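Long-range contacts in putative isomerase (Streptomyces coelicolor A3, PDB 2OQH), which probably works on acid sugars as a member of the enolase superfamily, possibly dehydrating D-glucarate to 5-dehydro-4-deoxy-D-glucarate: residues Ala132-Ala137 with Lys149-His154; Asp165-Lys170 with Val192-Asp197; Thr173-Asp178 with Ala200-Pro205; Ala180-Val185 with Ile212-Leu217. All coordinates share one frame; numbering follows the deposited sequence.

Contact 1: Ala132-Ala137 with Lys149-His154; sequences ALITRA and KAMAEH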
loop_
_atom_site.group_PDB
_atom_site.type_symbol
_atom_site.label_atom_id
_atom_site.label_comp_id
_atom_site.label_asym_id
_atom_site.label_seq_id
_atom_site.Cartn_x
_atom_site.Cartn_y
_atom_site.Cartn_z
ATOM N N ALA A 132 4.428 -11.011 5.031
ATOM C CA ALA A 132 5.471 -10.797 6.025
ATOM C C ALA A 132 6.740 -10.337 5.317
ATOM O O ALA A 132 7.213 -11.001 4.399
ATOM C CB ALA A 132 5.743 -12.098 6.780
ATOM N N LEU A 133 7.290 -9.203 5.738
ATOM C CA LEU A 133 8.511 -8.696 5.122
ATOM C C LEU A 133 9.747 -9.079 5.914
ATOM O O LEU A 133 9.789 -8.900 7.134
ATOM C CB LEU A 133 8.478 -7.166 5.010
ATOM C CG LEU A 133 9.809 -6.518 4.575
ATOM C CD1 LEU A 133 10.103 -6.833 3.107
ATOM C CD2 LEU A 133 9.741 -5.013 4.779
ATOM N N ILE A 134 10.754 -9.610 5.231
ATOM C CA ILE A 134 11.996 -9.943 5.914
ATOM C C ILE A 134 13.135 -9.177 5.251
ATOM O O ILE A 134 13.220 -9.107 4.022
ATOM C CB ILE A 134 12.312 -11.457 5.877
ATOM C CG1 ILE A 134 12.380 -11.954 4.436
ATOM C CG2 ILE A 134 11.267 -12.228 6.658
ATOM C CD1 ILE A 134 12.830 -13.413 4.335
ATOM N N THR A 135 13.999 -8.585 6.069
ATOM C CA THR A 135 15.135 -7.831 5.550
ATOM C C THR A 135 16.391 -8.388 6.203
ATOM O O THR A 135 16.310 -9.105 7.203
ATOM C CB THR A 135 15.042 -6.332 5.902
ATOM O OG1 THR A 135 15.416 -6.147 7.272
ATOM C CG2 THR A 135 13.623 -5.818 5.708
ATOM N N ARG A 136 17.551 -8.065 5.641
ATOM C CA ARG A 136 18.805 -8.548 6.206
ATOM C C ARG A 136 18.970 -8.004 7.621
ATOM O O ARG A 136 19.716 -8.564 8.433
ATOM C CB ARG A 136 19.984 -8.112 5.337
ATOM C CG ARG A 136 19.957 -8.733 3.955
ATOM C CD ARG A 136 21.231 -8.453 3.185
ATOM N NE ARG A 136 21.216 -9.138 1.896
ATOM C CZ ARG A 136 22.293 -9.355 1.152
ATOM N NH1 ARG A 136 23.483 -8.941 1.565
ATOM N NH2 ARG A 136 22.181 -9.990 -0.005
ATOM N N ALA A 137 18.262 -6.921 7.918
ATOM C CA ALA A 137 18.332 -6.314 9.238
ATOM C C ALA A 137 17.775 -7.250 10.299
ATOM O O ALA A 137 17.827 -6.930 11.486
ATOM C CB ALA A 137 17.561 -4.999 9.258
ATOM N N LYS A 149 21.086 -19.069 5.916
ATOM C CA LYS A 149 20.477 -19.953 6.915
ATOM C C LYS A 149 19.775 -19.121 7.986
ATOM O O LYS A 149 18.688 -19.470 8.463
ATOM C CB LYS A 149 21.558 -20.811 7.579
ATOM C CG LYS A 149 21.046 -22.029 8.356
ATOM C CD LYS A 149 22.201 -22.677 9.131
ATOM C CE LYS A 149 21.914 -24.124 9.493
ATOM N NZ LYS A 149 21.820 -24.969 8.266
ATOM N N ALA A 150 20.410 -18.019 8.363
ATOM C CA ALA A 150 19.869 -17.131 9.380
ATOM C C ALA A 150 18.509 -16.586 8.963
ATOM O O ALA A 150 17.565 -16.579 9.755
ATOM C CB ALA A 150 20.842 -15.979 9.632
HETATM N N MSE A 151 18.419 -16.133 7.716
HETATM C CA MSE A 151 17.180 -15.579 7.184
HETATM C C MSE A 151 16.103 -16.653 7.074
HETATM O O MSE A 151 14.947 -16.402 7.394
HETATM C CB MSE A 151 17.432 -14.950 5.808
HETATM C CG MSE A 151 18.400 -13.769 5.807
HETATM SE SE MSE A 151 17.688 -12.176 6.678
HETATM C CE MSE A 151 16.567 -11.542 5.223
ATOM N N ALA A 152 16.485 -17.848 6.630
ATOM C CA ALA A 152 15.539 -18.951 6.486
ATOM C C ALA A 152 14.915 -19.307 7.836
ATOM O O ALA A 152 13.711 -19.550 7.929
ATOM C CB ALA A 152 16.244 -20.162 5.893
ATOM N N GLU A 153 15.740 -19.347 8.880
ATOM C CA GLU A 153 15.252 -19.646 10.224
ATOM C C GLU A 153 14.272 -18.562 10.657
ATOM O O GLU A 153 13.201 -18.855 11.183
ATOM C CB GLU A 153 16.414 -19.705 11.215
ATOM C CG GLU A 153 17.071 -21.067 11.320
ATOM C CD GLU A 153 18.376 -21.014 12.088
ATOM O OE1 GLU A 153 18.411 -20.400 13.180
ATOM O OE2 GLU A 153 19.368 -21.589 11.596
ATOM N N HIS A 154 14.647 -17.306 10.434
ATOM C CA HIS A 154 13.784 -16.191 10.800
ATOM C C HIS A 154 12.477 -16.254 10.022
ATOM O O HIS A 154 11.409 -15.999 10.568
ATOM C CB HIS A 154 14.466 -14.856 10.508
ATOM C CG HIS A 154 13.643 -13.672 10.902
ATOM N ND1 HIS A 154 13.327 -13.392 12.214
ATOM C CD2 HIS A 154 13.049 -12.710 10.157
ATOM C CE1 HIS A 154 12.573 -12.307 12.260
ATOM N NE2 HIS A 154 12.391 -11.874 11.025
#
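The last residues of strand 127-134 and the short 3-10 turn that follows run alongside helix 147-162, and the two backbones come nearest at Arg136 CA and Met151 CA, 7.3 Å apart. This is the strand-helix half of a beta-alpha-beta unit in the barrel domain, and no hydrogen bond spans it. Met151, present as selenomethionine through labelling, makes the largest share of the contact. Its chain folds twice in the same sense (chi2 -69°, chi3 -79°), so that the CE methyl comes closest to the backbone. CE lies 3.2 Å from Thr135 O, and SE follows at 3.4 Å from that same Thr135 O. The methyl is also 4.3 Å from Ile134 CD1. Ile134 and His154 pass antiparallel, CG2 of the isoleucine meeting CD2 of the imidazole at 4.0 Å. Arg136 turns its guanidinium elsewhere, to Asp174 and Asp178 at the start of helix 175-188. Helix and strand end are therefore joined mainly by van der Waals contact, with the terminal methyl of the Met151 side chain close to a carbonyl oxygen, while directional bonding is left to the strand's neighbours.

Contact 2: Asp165-Lys170 with Val192-Asp197; sequences DAVKLK and VNLRVD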
loop_
_atom_site.group_PDB
_atom_site.type_symbol
_atom_site.label_atom_id
_atom_site.label_comp_id
_atom_site.label_asym_id
_atom_site.label_seq_id
_atom_site.Cartn_x
_atom_site.Cartn_y
_atom_site.Cartn_z
ATOM N N ASP A 165 0.602 -16.088 4.632
ATOM C CA ASP A 165 0.530 -16.957 3.457
ATOM C C ASP A 165 1.632 -16.591 2.467
ATOM O O ASP A 165 1.936 -17.351 1.543
ATOM C CB ASP A 165 -0.804 -16.805 2.732
ATOM C CG ASP A 165 -1.995 -16.957 3.644
ATOM O OD1 ASP A 165 -1.962 -17.813 4.557
ATOM O OD2 ASP A 165 -2.983 -16.224 3.421
ATOM N N ALA A 166 2.220 -15.418 2.654
ATOM C CA ALA A 166 3.263 -14.957 1.751
ATOM C C ALA A 166 4.411 -14.292 2.481
ATOM O O ALA A 166 4.225 -13.703 3.546
ATOM C CB ALA A 166 2.670 -13.990 0.737
ATOM N N VAL A 167 5.599 -14.393 1.891
ATOM C CA VAL A 167 6.799 -13.791 2.453
ATOM C C VAL A 167 7.492 -12.969 1.376
ATOM O O VAL A 167 7.553 -13.377 0.220
ATOM C CB VAL A 167 7.798 -14.859 2.957
ATOM C CG1 VAL A 167 9.091 -14.183 3.398
ATOM C CG2 VAL A 167 7.191 -15.643 4.114
ATOM N N LYS A 168 8.019 -11.818 1.758
ATOM C CA LYS A 168 8.698 -10.960 0.805
ATOM C C LYS A 168 10.056 -10.510 1.325
ATOM O O LYS A 168 10.169 -9.991 2.435
ATOM C CB LYS A 168 7.810 -9.752 0.499
ATOM C CG LYS A 168 8.449 -8.656 -0.323
ATOM C CD LYS A 168 7.385 -7.619 -0.663
ATOM C CE LYS A 168 7.974 -6.337 -1.178
ATOM N NZ LYS A 168 8.675 -5.604 -0.101
ATOM N N LEU A 169 11.092 -10.728 0.522
ATOM C CA LEU A 169 12.446 -10.336 0.894
ATOM C C LEU A 169 12.834 -8.989 0.291
ATOM O O LEU A 169 12.646 -8.754 -0.904
ATOM C CB LEU A 169 13.459 -11.386 0.430
ATOM C CG LEU A 169 14.936 -10.994 0.575
ATOM C CD1 LEU A 169 15.317 -10.897 2.054
ATOM C CD2 LEU A 169 15.802 -12.022 -0.124
ATOM N N LYS A 170 13.376 -8.107 1.119
ATOM C CA LYS A 170 13.822 -6.805 0.641
ATOM C C LYS A 170 15.198 -7.034 0.026
ATOM O O LYS A 170 16.173 -7.273 0.736
ATOM C CB LYS A 170 13.919 -5.815 1.804
ATOM C CG LYS A 170 14.365 -4.418 1.403
ATOM C CD LYS A 170 14.369 -3.478 2.603
ATOM C CE LYS A 170 14.695 -2.042 2.191
ATOM N NZ LYS A 170 16.070 -1.914 1.613
ATOM N N VAL A 192 5.186 -21.634 0.751
ATOM C CA VAL A 192 4.796 -20.255 0.973
ATOM C C VAL A 192 4.931 -19.476 -0.336
ATOM O O VAL A 192 5.762 -19.813 -1.181
ATOM C CB VAL A 192 5.699 -19.595 2.042
ATOM C CG1 VAL A 192 7.062 -19.268 1.447
ATOM C CG2 VAL A 192 5.041 -18.348 2.582
ATOM N N ASN A 193 4.096 -18.460 -0.515
ATOM C CA ASN A 193 4.202 -17.613 -1.697
ATOM C C ASN A 193 5.410 -16.732 -1.397
ATOM O O ASN A 193 5.412 -15.989 -0.421
ATOM C CB ASN A 193 2.954 -16.748 -1.864
ATOM C CG ASN A 193 1.787 -17.519 -2.410
ATOM O OD1 ASN A 193 1.905 -18.179 -3.437
ATOM N ND2 ASN A 193 0.649 -17.440 -1.734
ATOM N N LEU A 194 6.436 -16.814 -2.234
ATOM C CA LEU A 194 7.658 -16.055 -2.011
ATOM C C LEU A 194 7.891 -14.951 -3.048
ATOM O O LEU A 194 7.674 -15.159 -4.244
ATOM C CB LEU A 194 8.839 -17.026 -1.999
ATOM C CG LEU A 194 10.212 -16.500 -1.597
ATOM C CD1 LEU A 194 10.148 -15.898 -0.211
ATOM C CD2 LEU A 194 11.211 -17.651 -1.629
ATOM N N ARG A 195 8.354 -13.794 -2.574
ATOM C CA ARG A 195 8.609 -12.632 -3.428
ATOM C C ARG A 195 9.924 -11.948 -3.051
ATOM O O ARG A 195 10.451 -12.167 -1.968
ATOM C CB ARG A 195 7.485 -11.604 -3.255
ATOM C CG ARG A 195 6.079 -12.168 -3.293
ATOM C CD ARG A 195 5.085 -11.172 -2.705
ATOM N NE ARG A 195 3.731 -11.719 -2.630
ATOM C CZ ARG A 195 2.715 -11.122 -2.011
ATOM N NH1 ARG A 195 2.892 -9.950 -1.405
ATOM N NH2 ARG A 195 1.524 -11.703 -1.993
ATOM N N VAL A 196 10.451 -11.123 -3.950
ATOM C CA VAL A 196 11.672 -10.370 -3.670
ATOM C C VAL A 196 11.533 -8.970 -4.272
ATOM O O VAL A 196 11.099 -8.803 -5.412
ATOM C CB VAL A 196 12.935 -11.071 -4.219
ATOM C CG1 VAL A 196 12.786 -11.349 -5.689
ATOM C CG2 VAL A 196 14.153 -10.210 -3.958
ATOM N N ASP A 197 11.889 -7.962 -3.484
ATOM C CA ASP A 197 11.773 -6.578 -3.917
ATOM C C ASP A 197 13.090 -5.833 -3.756
ATOM O O ASP A 197 13.405 -5.355 -2.674
ATOM C CB ASP A 197 10.687 -5.878 -3.092
ATOM C CG ASP A 197 10.349 -4.497 -3.608
ATOM O OD1 ASP A 197 11.090 -3.959 -4.458
ATOM O OD2 ASP A 197 9.327 -3.939 -3.149
#
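Five backbone hydrogen bonds join strands 166-170 and 193-197 as parallel neighbours, from Asn193 N to Asp165 O at one end to Asp197 N to Leu169 O (2.8 Å) at the other. Three of the five run nearly along the C=O axis, though Arg195 N to Val167 O is bent at the hydrogen; Leu169 N instead meets Arg195 O at 2.9 Å from above the carbonyl plane, 37° out of it. Side chains then alternate. The Val167 and Val192 side chains cross at about a right angle, with Val167 CG2 3.8 Å from Val192 CG2, and Val167 CB meets Leu194 CD1 at 4.1 Å, on the face covered by helix 175-188. On the other face, inside the barrel, Ala166 CB sits 3.7 Å from Arg195 NH2, over one face of a guanidinium held by Glu220 and Ala322 O. Lys168 runs beside Asp197, extended until it bends at chi4 (-70°), which sets NZ 3.5 Å from Asp197 OD2. Asn199 N binds the other carboxylate oxygen, and Glu223 crowds OD2 with like charge. An alanine in place of Lys168 would remove the ammonium and probably leave the like charges of Asp197 and Glu223 less well balanced. Lys168, Lys170 and Asp197 are consistent with the KxK lysines and metal-binding aspartate of enolase-superfamily relatives. These acids would be expected to favour a protonated Lys168, and it an ionised Asp197.

Contact 3: Thr173-Asp178 with Ala200-Pro205; sequences TDCAGD and AAWSVP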
loop_
_atom_site.group_PDB
_atom_site.type_symbol
_atom_site.label_atom_id
_atom_site.label_comp_id
_atom_site.label_asym_id
_atom_site.label_seq_id
_atom_site.Cartn_x
_atom_site.Cartn_y
_atom_site.Cartn_z
ATOM N N THR A 173 21.636 -4.407 -3.348
ATOM C CA THR A 173 22.502 -4.308 -4.518
ATOM C C THR A 173 23.356 -5.567 -4.644
ATOM O O THR A 173 24.087 -5.736 -5.615
ATOM C CB THR A 173 23.439 -3.092 -4.421
ATOM O OG1 THR A 173 24.188 -3.164 -3.199
ATOM C CG2 THR A 173 22.641 -1.804 -4.458
ATOM N N ASP A 174 23.259 -6.443 -3.650
ATOM C CA ASP A 174 24.003 -7.704 -3.633
ATOM C C ASP A 174 23.107 -8.806 -4.203
ATOM O O ASP A 174 22.525 -9.599 -3.458
ATOM C CB ASP A 174 24.434 -8.028 -2.187
ATOM C CG ASP A 174 24.977 -9.446 -2.021
ATOM O OD1 ASP A 174 25.601 -9.973 -2.968
ATOM O OD2 ASP A 174 24.784 -10.034 -0.924
ATOM N N CYS A 175 22.994 -8.834 -5.532
ATOM C CA CYS A 175 22.165 -9.815 -6.239
ATOM C C CYS A 175 22.448 -11.232 -5.802
ATOM O O CYS A 175 21.540 -11.968 -5.437
ATOM C CB CYS A 175 22.412 -9.759 -7.744
ATOM S SG CYS A 175 22.464 -8.140 -8.395
ATOM N N ALA A 176 23.716 -11.618 -5.878
ATOM C CA ALA A 176 24.124 -12.968 -5.503
ATOM C C ALA A 176 23.655 -13.316 -4.100
ATOM O O ALA A 176 23.191 -14.421 -3.856
ATOM C CB ALA A 176 25.649 -13.113 -5.601
ATOM N N GLY A 177 23.763 -12.363 -3.186
ATOM C CA GLY A 177 23.348 -12.607 -1.815
ATOM C C GLY A 177 21.850 -12.769 -1.675
ATOM O O GLY A 177 21.374 -13.613 -0.907
ATOM N N ASP A 178 21.094 -11.956 -2.408
ATOM C CA ASP A 178 19.642 -12.045 -2.349
ATOM C C ASP A 178 19.225 -13.426 -2.834
ATOM O O ASP A 178 18.417 -14.109 -2.197
ATOM C CB ASP A 178 18.990 -10.975 -3.230
ATOM C CG ASP A 178 19.303 -9.563 -2.773
ATOM O OD1 ASP A 178 19.620 -9.367 -1.578
ATOM O OD2 ASP A 178 19.220 -8.637 -3.611
ATOM N N ALA A 200 14.325 -1.636 -7.340
ATOM C CA ALA A 200 15.034 -1.142 -8.507
ATOM C C ALA A 200 16.518 -0.921 -8.271
ATOM O O ALA A 200 17.116 -0.041 -8.885
ATOM C CB ALA A 200 14.384 0.151 -8.990
ATOM N N ALA A 201 17.116 -1.727 -7.397
ATOM C CA ALA A 201 18.538 -1.586 -7.106
ATOM C C ALA A 201 19.444 -2.396 -8.036
ATOM O O ALA A 201 20.646 -2.154 -8.085
ATOM C CB ALA A 201 18.821 -1.965 -5.649
ATOM N N TRP A 202 18.886 -3.353 -8.774
ATOM C CA TRP A 202 19.710 -4.150 -9.684
ATOM C C TRP A 202 19.739 -3.565 -11.089
ATOM O O TRP A 202 18.764 -2.962 -11.544
ATOM C CB TRP A 202 19.188 -5.580 -9.821
ATOM C CG TRP A 202 19.048 -6.375 -8.563
ATOM C CD1 TRP A 202 19.635 -6.133 -7.358
ATOM C CD2 TRP A 202 18.322 -7.599 -8.421
ATOM N NE1 TRP A 202 19.321 -7.136 -6.470
ATOM C CE2 TRP A 202 18.517 -8.051 -7.101
ATOM C CE3 TRP A 202 17.525 -8.361 -9.290
ATOM C CZ2 TRP A 202 17.946 -9.235 -6.624
ATOM C CZ3 TRP A 202 16.953 -9.548 -8.813
ATOM C CH2 TRP A 202 17.168 -9.969 -7.494
ATOM N N SER A 203 20.855 -3.769 -11.781
ATOM C CA SER A 203 20.996 -3.304 -13.156
ATOM C C SER A 203 20.203 -4.299 -13.995
ATOM O O SER A 203 19.851 -5.373 -13.510
ATOM C CB SER A 203 22.459 -3.339 -13.587
ATOM O OG SER A 203 22.929 -4.674 -13.678
ATOM N N VAL A 204 19.919 -3.960 -15.246
ATOM C CA VAL A 204 19.168 -4.886 -16.078
ATOM C C VAL A 204 19.917 -6.205 -16.292
ATOM O O VAL A 204 19.326 -7.280 -16.163
ATOM C CB VAL A 204 18.808 -4.262 -17.438
ATOM C CG1 VAL A 204 18.024 -5.264 -18.265
ATOM C CG2 VAL A 204 17.972 -3.001 -17.221
ATOM N N PRO A 205 21.224 -6.142 -16.624
ATOM C CA PRO A 205 22.004 -7.367 -16.839
ATOM C C PRO A 205 22.037 -8.253 -15.592
ATOM O O PRO A 205 21.967 -9.475 -15.695
ATOM C CB PRO A 205 23.396 -6.839 -17.206
ATOM C CG PRO A 205 23.091 -5.549 -17.900
ATOM C CD PRO A 205 22.020 -4.955 -16.994
#
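The indole of Trp202 is met in two directions at once, by sulfur over its face and by carboxylate at its edge. Cys175 comes in above the pyrrole half, with SG 3.6 Å from CD1 of Trp202. Measured to the centre of the five-membered ring, the same SG is 3.8 Å away and only 15° off the ring normal, a sulfur-aromatic contact. Asp178 approaches tip to tip instead, its carboxylate nearly coplanar with the indole, the planes differing by 24°. Its OD2 lies in the ring plane and accepts from Trp202 NE1 at 3.2 Å; the bond is bent, with an N-H...O angle of 136°. The bend fits a donor that is shared, because NE1 also gives to Thr172 O, while Thr172 N donates to the same OD2. Indole and carboxylate thus both engage the backbone of one loop residue, Thr172, which fixes how the ring is rotated. A leucine in place of Trp202, having no N-H and no ring for Cys175 SG to lie over, would probably loosen the join between the two loops. To one side, the Thr173 CG2 methyl touches Ala201 CB at 4.0 Å. Each segment leads into a helix through an N-cap: Asp174 OD1 accepts a weak bond from Gly177 N at 3.0 Å, and Ser203 caps the other helix. The contact therefore joins the loops after strands 166-170 and 193-197 at the starts of helices 175-188 and 204-214, with Trp202 lying on Ser207 and Ala210 of the latter.

Contact 4: Ala180-Val185 with Ile212-Leu217; sequences AILRAV and IALEEL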
loop_
_atom_site.group_PDB
_atom_site.type_symbol
_atom_site.label_atom_id
_atom_site.label_comp_id
_atom_site.label_asym_id
_atom_site.label_seq_id
_atom_site.Cartn_x
_atom_site.Cartn_y
_atom_site.Cartn_z
ATOM N N ALA A 180 20.938 -16.151 -2.859
ATOM C CA ALA A 180 21.348 -17.152 -1.874
ATOM C C ALA A 180 20.300 -17.245 -0.769
ATOM O O ALA A 180 19.939 -18.335 -0.335
ATOM C CB ALA A 180 22.707 -16.779 -1.281
ATOM N N ILE A 181 19.820 -16.092 -0.323
ATOM C CA ILE A 181 18.807 -16.031 0.723
ATOM C C ILE A 181 17.507 -16.685 0.281
ATOM O O ILE A 181 16.943 -17.517 0.996
ATOM C CB ILE A 181 18.509 -14.571 1.118
ATOM C CG1 ILE A 181 19.724 -13.974 1.822
ATOM C CG2 ILE A 181 17.275 -14.498 2.007
ATOM C CD1 ILE A 181 19.586 -12.512 2.115
ATOM N N LEU A 182 17.028 -16.304 -0.900
ATOM C CA LEU A 182 15.783 -16.854 -1.419
ATOM C C LEU A 182 15.820 -18.376 -1.550
ATOM O O LEU A 182 14.828 -19.050 -1.276
ATOM C CB LEU A 182 15.446 -16.200 -2.764
ATOM C CG LEU A 182 15.157 -14.698 -2.663
ATOM C CD1 LEU A 182 15.118 -14.072 -4.049
ATOM C CD2 LEU A 182 13.839 -14.483 -1.921
ATOM N N ARG A 183 16.962 -18.920 -1.959
ATOM C CA ARG A 183 17.096 -20.369 -2.104
ATOM C C ARG A 183 16.905 -21.037 -0.748
ATOM O O ARG A 183 16.202 -22.039 -0.634
ATOM C CB ARG A 183 18.476 -20.733 -2.665
ATOM C CG ARG A 183 18.628 -20.468 -4.146
ATOM C CD ARG A 183 20.072 -20.580 -4.590
ATOM N NE ARG A 183 20.189 -20.460 -6.040
ATOM C CZ ARG A 183 21.328 -20.231 -6.684
ATOM N NH1 ARG A 183 22.464 -20.092 -6.004
ATOM N NH2 ARG A 183 21.331 -20.130 -8.010
ATOM N N ALA A 184 17.535 -20.465 0.275
ATOM C CA ALA A 184 17.450 -20.986 1.636
ATOM C C ALA A 184 16.018 -20.890 2.151
ATOM O O ALA A 184 15.477 -21.853 2.697
ATOM C CB ALA A 184 18.383 -20.208 2.547
ATOM N N VAL A 185 15.401 -19.727 1.973
ATOM C CA VAL A 185 14.037 -19.546 2.428
ATOM C C VAL A 185 13.094 -20.532 1.751
ATOM O O VAL A 185 12.276 -21.162 2.415
ATOM C CB VAL A 185 13.545 -18.104 2.176
ATOM C CG1 VAL A 185 12.072 -17.972 2.554
ATOM C CG2 VAL A 185 14.372 -17.143 2.997
ATOM N N ILE A 212 17.069 -15.461 -13.852
ATOM C CA ILE A 212 17.222 -16.795 -14.404
ATOM C C ILE A 212 17.517 -17.789 -13.272
ATOM O O ILE A 212 16.949 -18.879 -13.229
ATOM C CB ILE A 212 18.356 -16.823 -15.438
ATOM C CG1 ILE A 212 17.950 -15.997 -16.663
ATOM C CG2 ILE A 212 18.672 -18.255 -15.837
ATOM C CD1 ILE A 212 19.032 -15.884 -17.710
ATOM N N ALA A 213 18.391 -17.397 -12.350
ATOM C CA ALA A 213 18.747 -18.255 -11.226
ATOM C C ALA A 213 17.579 -18.476 -10.262
ATOM O O ALA A 213 17.522 -19.495 -9.577
ATOM C CB ALA A 213 19.926 -17.655 -10.477
ATOM N N LEU A 214 16.644 -17.529 -10.218
ATOM C CA LEU A 214 15.497 -17.627 -9.319
ATOM C C LEU A 214 14.302 -18.395 -9.881
ATOM O O LEU A 214 13.386 -18.756 -9.135
ATOM C CB LEU A 214 15.045 -16.226 -8.908
ATOM C CG LEU A 214 16.045 -15.403 -8.091
ATOM C CD1 LEU A 214 15.537 -13.970 -7.966
ATOM C CD2 LEU A 214 16.241 -16.034 -6.717
ATOM N N GLU A 215 14.302 -18.641 -11.187
ATOM C CA GLU A 215 13.198 -19.358 -11.820
ATOM C C GLU A 215 12.904 -20.707 -11.167
ATOM O O GLU A 215 11.759 -21.138 -11.126
ATOM C CB GLU A 215 13.482 -19.584 -13.309
ATOM C CG GLU A 215 13.771 -18.319 -14.094
ATOM C CD GLU A 215 13.899 -18.566 -15.587
ATOM O OE1 GLU A 215 14.459 -19.608 -15.984
ATOM O OE2 GLU A 215 13.451 -17.704 -16.365
ATOM N N GLU A 216 13.932 -21.383 -10.665
ATOM C CA GLU A 216 13.720 -22.691 -10.043
ATOM C C GLU A 216 13.032 -22.629 -8.674
ATOM O O GLU A 216 12.680 -23.665 -8.107
ATOM C CB GLU A 216 15.051 -23.440 -9.919
ATOM C CG GLU A 216 16.076 -22.734 -9.052
ATOM C CD GLU A 216 17.362 -23.530 -8.897
ATOM O OE1 GLU A 216 18.245 -23.078 -8.138
ATOM O OE2 GLU A 216 17.495 -24.604 -9.534
ATOM N N LEU A 217 12.820 -21.421 -8.156
ATOM C CA LEU A 217 12.176 -21.238 -6.853
ATOM C C LEU A 217 10.674 -20.930 -6.968
ATOM O O LEU A 217 9.970 -20.827 -5.960
ATOM C CB LEU A 217 12.882 -20.111 -6.085
ATOM C CG LEU A 217 14.408 -20.246 -5.965
ATOM C CD1 LEU A 217 14.978 -19.063 -5.210
ATOM C CD2 LEU A 217 14.759 -21.545 -5.254
#
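Leu182 presses its CD1 methyl onto Leu214 CD2 at 3.5 Å, tighter than an ordinary methyl contact, the two side chains crossing at about a right angle. The pair sits between adjacent helices of the outer layer of a TIM-type beta/alpha barrel: helix 175-188 supplies Leu182, and residues 212-217, at the C-terminal end of helix 204-214, supply the other wall. Leu217 completes the apolar patch from a second direction. Its CD1 branch reaches Leu182 CB at 3.8 Å, and it also lies 3.8 Å from the backbone Arg183 N, so that the leucine fits against the helix surface itself. Inward, Leu182 continues onto Leu169, Leu194 and Val196 of the barrel strands, so it also joins this helix pair to the sheet. Outward the chemistry changes. Arg183 is extended from CG to NE and passes Leu217 nearly at right angles, with CG 4.1 Å from Leu217 CD1. Its NH2 ends 3.8 Å from Ala213 CB. Glu216, its CG in the crowded position between backbone N and carbonyl carbon (chi1 61°), extends fully to bring its carboxylate toward the guanidinium, the two planes 68° apart. Attraction here is loosely directed: NE is covered by the contact without a hydrogen-bond acceptor, and the long salt bridge has Arg183 NE 3.9 Å from Glu216 OE1.

Overall arrangement
Contacts 1 to 4 lie in neighbouring beta-alpha units of the barrel, all on the same side of the chain's centre. Contact 2 is the sheet layer; its centre lies about 11 Å from the centres of contacts 1 and 4. Ala132 O meets Lys168 N at 2.9 Å, a probable hydrogen bond tying contact 1 to that sheet, and Leu169 CD2 reaches Ile181 CG2 of contact 4 at 3.6 Å. Contacts 3 and 4 close opposite ends of the same helix pair, centres about 13 Å apart. Arg136 NH2 connects contact 1 to contact 3, 2.8 Å from Asp174 OD2. Contact 2 bears residues that probably correspond to active-site positions of relatives; contact 4 lies in the outer helix layer.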